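Local structure of protein LRIM1 (Anopheles gambiae, 3O53) at residues M134-D137 with C142-R145; F242-N247 with G292-E297. The protein regulates complement-like immunity in the mosquito as a heterodimer with the leucine-rich repeat protein APL1C, and is represented here by its leucine-rich repeat domain. All coordinates share one frame; numbering follows the deposited sequence.

Interaction 1: residues M134-D137 with C142-R145; sequences MLRD and CRSR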
ATOM      1  N   MET A 134       9.358   1.547   6.450  1.00 21.11           N
ATOM      2  CA  MET A 134       9.560   2.810   5.753  1.00 21.64           C
ATOM      3  C   MET A 134       9.466   2.593   4.241  1.00 25.47           C
ATOM      4  O   MET A 134       9.732   1.494   3.744  1.00 22.50           O
ATOM      5  CB  MET A 134      10.919   3.443   6.142  1.00 23.94           C
ATOM      6  CG  MET A 134      12.165   2.631   5.803  1.00 38.67           C
ATOM      7  SD  MET A 134      13.735   3.494   6.183  1.00 45.80           S
ATOM      8  CE  MET A 134      13.460   4.036   7.847  1.00 29.46           C
ATOM      9  N   LEU A 135       9.075   3.634   3.514  1.00 23.01           N
ATOM     10  CA  LEU A 135       8.949   3.526   2.065  1.00 23.32           C
ATOM     11  C   LEU A 135      10.281   3.161   1.412  1.00 26.10           C
ATOM     12  O   LEU A 135      10.292   2.475   0.400  1.00 28.56           O
ATOM     13  CB  LEU A 135       8.372   4.811   1.456  1.00 27.67           C
ATOM     14  CG  LEU A 135       6.893   5.063   1.765  1.00 31.36           C
ATOM     15  CD1 LEU A 135       6.369   6.310   1.035  1.00 28.45           C
ATOM     16  CD2 LEU A 135       6.044   3.838   1.417  1.00 28.70           C
ATOM     17  N   ARG A 136      11.405   3.583   1.998  1.00 24.33           N
ATOM     18  CA  ARG A 136      12.719   3.196   1.459  1.00 25.23           C
ATOM     19  C   ARG A 136      13.122   1.726   1.714  1.00 22.13           C
ATOM     20  O   ARG A 136      14.177   1.293   1.272  1.00 26.13           O
ATOM     21  CB  ARG A 136      13.812   4.136   1.977  1.00 24.55           C
ATOM     22  CG  ARG A 136      13.750   5.523   1.367  1.00 30.71           C
ATOM     23  CD  ARG A 136      14.697   6.463   2.091  1.00 34.75           C
ATOM     24  NE  ARG A 136      14.312   6.632   3.487  1.00 32.81           N
ATOM     25  CZ  ARG A 136      15.124   7.057   4.448  1.00 33.41           C
ATOM     26  NH1 ARG A 136      16.401   7.341   4.193  1.00 28.57           N
ATOM     27  NH2 ARG A 136      14.663   7.170   5.681  1.00 30.41           N
ATOM     28  N   ASP A 137      12.301   0.958   2.427  1.00 23.19           N
ATOM     29  CA  ASP A 137      12.446  -0.505   2.406  1.00 22.81           C
ATOM     30  C   ASP A 137      12.226  -1.050   0.985  1.00 25.71           C
ATOM     31  O   ASP A 137      12.720  -2.123   0.630  1.00 30.81           O
ATOM     32  CB  ASP A 137      11.447  -1.151   3.370  1.00 26.40           C
ATOM     33  CG  ASP A 137      11.834  -0.943   4.822  1.00 29.98           C
ATOM     34  OD1 ASP A 137      12.960  -0.478   5.082  1.00 27.62           O
ATOM     35  OD2 ASP A 137      11.022  -1.260   5.698  1.00 27.59           O
ATOM     36  N   CYS A 142      11.400  -0.263  -7.233  1.00 34.97           N
ATOM     37  CA  CYS A 142      10.080  -0.621  -6.716  1.00 31.77           C
ATOM     38  C   CYS A 142       9.188   0.595  -6.500  1.00 28.85           C
ATOM     39  O   CYS A 142       7.983   0.450  -6.326  1.00 32.66           O
ATOM     40  CB  CYS A 142      10.209  -1.384  -5.391  1.00 34.41           C
ATOM     41  SG  CYS A 142      10.908  -3.029  -5.563  1.00 43.80           S
ATOM     42  N   ARG A 143       9.770   1.790  -6.502  1.00 24.92           N
ATOM     43  CA  ARG A 143       8.978   3.004  -6.324  1.00 25.48           C
ATOM     44  C   ARG A 143       8.817   3.798  -7.623  1.00 26.48           C
ATOM     45  O   ARG A 143       8.329   4.928  -7.603  1.00 31.30           O
ATOM     46  CB  ARG A 143       9.581   3.876  -5.197  1.00 24.17           C
ATOM     47  CG  ARG A 143       9.342   3.266  -3.814  1.00 24.62           C
ATOM     48  CD  ARG A 143       9.938   4.082  -2.676  1.00 25.98           C
ATOM     49  NE  ARG A 143      11.347   3.760  -2.455  1.00 24.08           N
ATOM     50  CZ  ARG A 143      12.349   4.636  -2.531  1.00 30.87           C
ATOM     51  NH1 ARG A 143      12.116   5.910  -2.828  1.00 30.96           N
ATOM     52  NH2 ARG A 143      13.594   4.239  -2.306  1.00 25.07           N
ATOM     53  N   SER A 144       9.201   3.194  -8.748  1.00 27.05           N
ATOM     54  CA  SER A 144       9.077   3.840 -10.059  1.00 32.36           C
ATOM     55  C   SER A 144       7.933   3.260 -10.880  1.00 30.74           C
ATOM     56  O   SER A 144       7.836   2.044 -11.055  1.00 28.18           O
ATOM     57  CB  SER A 144      10.369   3.691 -10.875  1.00 38.60           C
ATOM     58  OG  SER A 144      11.501   4.132 -10.148  1.00 45.99           O
ATOM     59  N   ARG A 145       7.093   4.149 -11.412  1.00 28.55           N
ATOM     60  CA  ARG A 145       6.030   3.770 -12.336  1.00 34.60           C
ATOM     61  C   ARG A 145       5.063   2.782 -11.695  1.00 29.92           C
ATOM     62  O   ARG A 145       4.456   1.943 -12.364  1.00 29.56           O
ATOM     63  CB  ARG A 145       6.624   3.211 -13.638  1.00 44.92           C
ATOM     64  CG  ARG A 145       7.517   4.221 -14.361  1.00 50.91           C
ATOM     65  CD  ARG A 145       7.869   3.787 -15.777  1.00 63.28           C
ATOM     66  NE  ARG A 145       6.680   3.422 -16.542  1.00 83.44           N
ATOM     67  CZ  ARG A 145       5.806   4.292 -17.041  1.00 88.09           C
ATOM     68  NH1 ARG A 145       5.975   5.595 -16.858  1.00 78.75           N
ATOM     69  NH2 ARG A 145       4.754   3.858 -17.720  1.00 95.00           N
TER
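R143 NE gives its hydrogen bond to the carbonyl oxygen of L138, in the turn between the two segments, while L135 O lies close by, 3.3 Å from R143 NE, at too poor an angle to count as a second bond. L135 O meets the guanidinium obliquely and also sits 3.5 Å from R143 CD, a polar approach without a formed bond. R143 gets there from a chain that starts beside its own backbone N, runs straight through chi2 and then bends at chi3 (-85°), which swings the planar head round toward the 135-137 turn. Over one face of the guanidinium lies R136 CG, 3.9 Å from R143 NH2, an aliphatic methylene rather than a charged tip. The R136 chain bends at chi3, leaving its guanidinium nearly perpendicular to that of R143 (88°) and R136 NE 6.3 Å from R143 NH2; a long, weak ion pair takes R136 toward the carboxylate of E163. The 3-10 turn that offers L135 O and R136 is itself closed by the backbone bond from D137 N to M134 O, 2.9 Å. C142, just before R143, is tied to C116 by a disulfide. Both segments lie in the loop between strands 123-126 and 146-150, one of the connections between consecutive parallel strands of the leucine-rich repeat solenoid, and R143 NH1 ties it to the carbonyl oxygen of E163, in the loop after strand 158-160. Because backbone carbonyls on two loops hold the R143 head, its rotation is probably fixed with no carboxylate in contact across the two segments, and the positive charge is likely to be eased by peptide dipoles, with the R136 methylene as an apolar cover.

Interaction 2: residues F242-N247 with G292-E297; sequences FDLRGN and GAYCCE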
ATOM      1  N   PHE A 242     -14.975  11.141   1.159  1.00 27.78           N
ATOM      2  CA  PHE A 242     -14.107  11.944   1.993  1.00 29.94           C
ATOM      3  C   PHE A 242     -14.422  11.587   3.439  1.00 32.87           C
ATOM      4  O   PHE A 242     -15.472  11.959   3.958  1.00 33.86           O
ATOM      5  CB  PHE A 242     -14.370  13.430   1.708  1.00 31.67           C
ATOM      6  CG  PHE A 242     -13.421  14.376   2.397  1.00 26.86           C
ATOM      7  CD1 PHE A 242     -12.208  14.711   1.819  1.00 27.65           C
ATOM      8  CD2 PHE A 242     -13.765  14.962   3.605  1.00 26.64           C
ATOM      9  CE1 PHE A 242     -11.349  15.600   2.447  1.00 32.80           C
ATOM     10  CE2 PHE A 242     -12.918  15.851   4.234  1.00 28.36           C
ATOM     11  CZ  PHE A 242     -11.709  16.177   3.662  1.00 29.82           C
ATOM     12  N   ASP A 243     -13.509  10.867   4.090  1.00 26.93           N
ATOM     13  CA  ASP A 243     -13.798  10.296   5.408  1.00 27.40           C
ATOM     14  C   ASP A 243     -12.769  10.723   6.460  1.00 31.95           C
ATOM     15  O   ASP A 243     -11.654  10.197   6.498  1.00 25.09           O
ATOM     16  CB  ASP A 243     -13.824   8.771   5.296  1.00 24.04           C
ATOM     17  CG  ASP A 243     -14.376   8.095   6.531  1.00 27.71           C
ATOM     18  OD1 ASP A 243     -14.586   8.787   7.544  1.00 27.28           O
ATOM     19  OD2 ASP A 243     -14.586   6.860   6.490  1.00 28.72           O
ATOM     20  N   LEU A 244     -13.167  11.659   7.320  1.00 33.98           N
ATOM     21  CA  LEU A 244     -12.331  12.125   8.424  1.00 31.83           C
ATOM     22  C   LEU A 244     -12.971  11.795   9.764  1.00 32.08           C
ATOM     23  O   LEU A 244     -12.740  12.489  10.754  1.00 30.74           O
ATOM     24  CB  LEU A 244     -12.135  13.638   8.350  1.00 30.64           C
ATOM     25  CG  LEU A 244     -11.549  14.208   7.070  1.00 33.99           C
ATOM     26  CD1 LEU A 244     -11.290  15.695   7.238  1.00 39.91           C
ATOM     27  CD2 LEU A 244     -10.272  13.476   6.690  1.00 30.48           C
ATOM     28  N   ARG A 245     -13.809  10.761   9.789  1.00 26.88           N
ATOM     29  CA  ARG A 245     -14.437  10.330  11.027  1.00 27.63           C
ATOM     30  C   ARG A 245     -13.375   9.862  12.016  1.00 28.01           C
ATOM     31  O   ARG A 245     -12.284   9.488  11.611  1.00 27.13           O
ATOM     32  CB  ARG A 245     -15.401   9.174  10.756  1.00 29.35           C
ATOM     33  CG  ARG A 245     -16.674   9.559  10.025  1.00 25.59           C
ATOM     34  CD  ARG A 245     -17.507   8.319   9.803  1.00 27.94           C
ATOM     35  NE  ARG A 245     -16.758   7.329   9.031  1.00 31.93           N
ATOM     36  CZ  ARG A 245     -17.007   6.024   9.017  1.00 35.28           C
ATOM     37  NH1 ARG A 245     -17.991   5.511   9.743  1.00 35.93           N
ATOM     38  NH2 ARG A 245     -16.258   5.226   8.269  1.00 39.12           N
ATOM     39  N   GLY A 246     -13.696   9.901  13.308  1.00 22.76           N
ATOM     40  CA  GLY A 246     -12.864   9.293  14.329  1.00 25.89           C
ATOM     41  C   GLY A 246     -11.637  10.090  14.754  1.00 24.58           C
ATOM     42  O   GLY A 246     -10.702   9.532  15.311  1.00 27.88           O
ATOM     43  N   ASN A 247     -11.629  11.389  14.493  1.00 28.72           N
ATOM     44  CA  ASN A 247     -10.486  12.213  14.856  1.00 33.46           C
ATOM     45  C   ASN A 247     -10.795  13.103  16.079  1.00 29.35           C
ATOM     46  O   ASN A 247     -11.709  12.803  16.830  1.00 29.44           O
ATOM     47  CB  ASN A 247     -10.036  13.001  13.632  1.00 25.59           C
ATOM     48  CG  ASN A 247      -9.312  12.115  12.627  1.00 30.76           C
ATOM     49  OD1 ASN A 247      -8.258  11.570  12.934  1.00 27.85           O
ATOM     50  ND2 ASN A 247      -9.887  11.948  11.434  1.00 25.88           N
ATOM     51  N   GLY A 292     -20.386  20.579  10.613  1.00 37.26           N
ATOM     52  CA  GLY A 292     -20.793  19.674   9.567  1.00 33.46           C
ATOM     53  C   GLY A 292     -20.867  18.292  10.171  1.00 32.31           C
ATOM     54  O   GLY A 292     -21.273  18.116  11.320  1.00 33.82           O
ATOM     55  N   ALA A 293     -20.427  17.303   9.415  1.00 30.62           N
ATOM     56  CA  ALA A 293     -20.598  15.924   9.827  1.00 35.29           C
ATOM     57  C   ALA A 293     -19.649  15.499  10.952  1.00 27.37           C
ATOM     58  O   ALA A 293     -19.869  14.470  11.580  1.00 27.57           O
ATOM     59  CB  ALA A 293     -20.439  15.008   8.625  1.00 35.04           C
ATOM     60  N   TYR A 294     -18.606  16.269  11.227  1.00 26.52           N
ATOM     61  CA  TYR A 294     -17.596  15.790  12.170  1.00 31.72           C
ATOM     62  C   TYR A 294     -17.679  16.407  13.569  1.00 33.40           C
ATOM     63  O   TYR A 294     -17.985  17.578  13.724  1.00 30.36           O
ATOM     64  CB  TYR A 294     -16.210  16.003  11.585  1.00 31.30           C
ATOM     65  CG  TYR A 294     -16.015  15.294  10.266  1.00 29.31           C
ATOM     66  CD1 TYR A 294     -16.245  13.925  10.137  1.00 29.79           C
ATOM     67  CD2 TYR A 294     -15.587  15.994   9.151  1.00 31.08           C
ATOM     68  CE1 TYR A 294     -16.059  13.281   8.914  1.00 23.28           C
ATOM     69  CE2 TYR A 294     -15.392  15.367   7.946  1.00 27.05           C
ATOM     70  CZ  TYR A 294     -15.627  14.022   7.828  1.00 26.63           C
ATOM     71  OH  TYR A 294     -15.410  13.437   6.601  1.00 33.86           O
ATOM     72  N   CYS A 295     -17.415  15.590  14.581  1.00 26.67           N
ATOM     73  CA  CYS A 295     -17.330  16.061  15.950  1.00 30.76           C
ATOM     74  C   CYS A 295     -16.198  17.058  16.033  1.00 32.16           C
ATOM     75  O   CYS A 295     -15.244  16.985  15.266  1.00 29.21           O
ATOM     76  CB  CYS A 295     -17.049  14.898  16.906  1.00 29.85           C
ATOM     77  SG  CYS A 295     -18.328  13.603  16.862  1.00 42.00           S
ATOM     78  N   CYS A 296     -16.292  17.989  16.966  1.00 29.22           N
ATOM     79  CA  CYS A 296     -15.191  18.909  17.179  1.00 38.19           C
ATOM     80  C   CYS A 296     -15.278  19.543  18.560  1.00 43.59           C
ATOM     81  O   CYS A 296     -16.341  19.565  19.171  1.00 37.20           O
ATOM     82  CB  CYS A 296     -15.173  19.980  16.090  1.00 39.29           C
ATOM     83  SG  CYS A 296     -16.631  21.033  16.052  1.00 39.43           S
ATOM     84  N   GLU A 297     -14.141  20.042  19.041  1.00 39.23           N
ATOM     85  CA  GLU A 297     -14.057  20.684  20.344  1.00 43.50           C
ATOM     86  C   GLU A 297     -13.410  22.039  20.135  1.00 48.67           C
ATOM     87  O   GLU A 297     -12.587  22.203  19.237  1.00 46.56           O
ATOM     88  CB  GLU A 297     -13.212  19.832  21.298  1.00 52.99           C
ATOM     89  CG  GLU A 297     -12.996  20.441  22.676  1.00 76.00           C
ATOM     90  CD  GLU A 297     -14.136  20.149  23.636  1.00 92.14           C
ATOM     91  OE1 GLU A 297     -14.195  19.019  24.165  1.00 97.57           O
ATOM     92  OE2 GLU A 297     -14.966  21.054  23.875  1.00 93.16           O
TER
HETATM   93  O   HOH W   1     -17.166  11.750   6.044  1.00 31.79           O
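Y294 CG stands beside its backbone N and opposite the carbonyl carbon (chi1 -59°), and this sends the phenol ring lengthwise alongside the 242-245 backbone, where the course of the main chain at L244 directs its CB over a face of that ring. L244 CB is 3.9 Å from the ring centroid of Y294, a CH-pi contact displaced toward the rim, where L244 CB comes within 3.6 Å of Y294 CZ. R245 CG touches the ring at its edge, 3.9 Å from Y294 CE1. At the far end the hydroxyl is held twice: L244 N donates to Y294 OH over 3.0 Å (156° at the hydrogen), and the hydroxyl gives its proton to a water that in turn donates to F242 O, 2.7 Å away. The hydroxyl thus meets backbone atoms at the end of strand 241-243, bridged to F242 O by water rather than bonded directly. The F242 side chain crosses that of Y294 at about a right angle and brings F242 CD2 to 3.7 Å from Y294 OH, the hydroxyl lying oblique to the F242 ring. Next to the phenol, D243 OD1 accepts from R245 N, making an Asx turn, and from R245 NE at 3.0 Å on the other face of the carboxylate; R245 NH2 reaches D243 OD2 through its syn lone pair (2.9 Å), so the guanidinium grips the acid side-on. Y294 also packs on A268 of helix 262-276 and on L254 and F258 of helix 251-259. N247 donates from ND2 to L244 O and L221 O and accepts from L226 N at OD1, as the recurring asparagine of leucine-rich repeats does. With C295 and C296 disulfide-bonded to C283 and C251, the contact is characteristic of a cysteine-rich C-terminal cap closing the last repeat of a solenoid.

Overall arrangement
Interaction 1 and interaction 2 follow one another along the chain, with centres about 31 Å apart and nearest atoms about 19 Å apart, and they do not touch. Both belong to the same leucine-rich repeat solenoid, whose parallel strands run in sequence order from 11-15 to 241-243. Interaction 1 lies within the loop joining strands 123-126 and 146-150. Its centre is about 10 Å from the centre of the chain, and it is only partly buried. Interaction 2 is buried, its centre about 24 Å from the centre of the chain, where the last strand of the row, 241-243, meets the two-stranded hairpin 289-296. One therefore lies within a single inter-strand connection midway along the solenoid, whereas the other joins its last strand to the capping region.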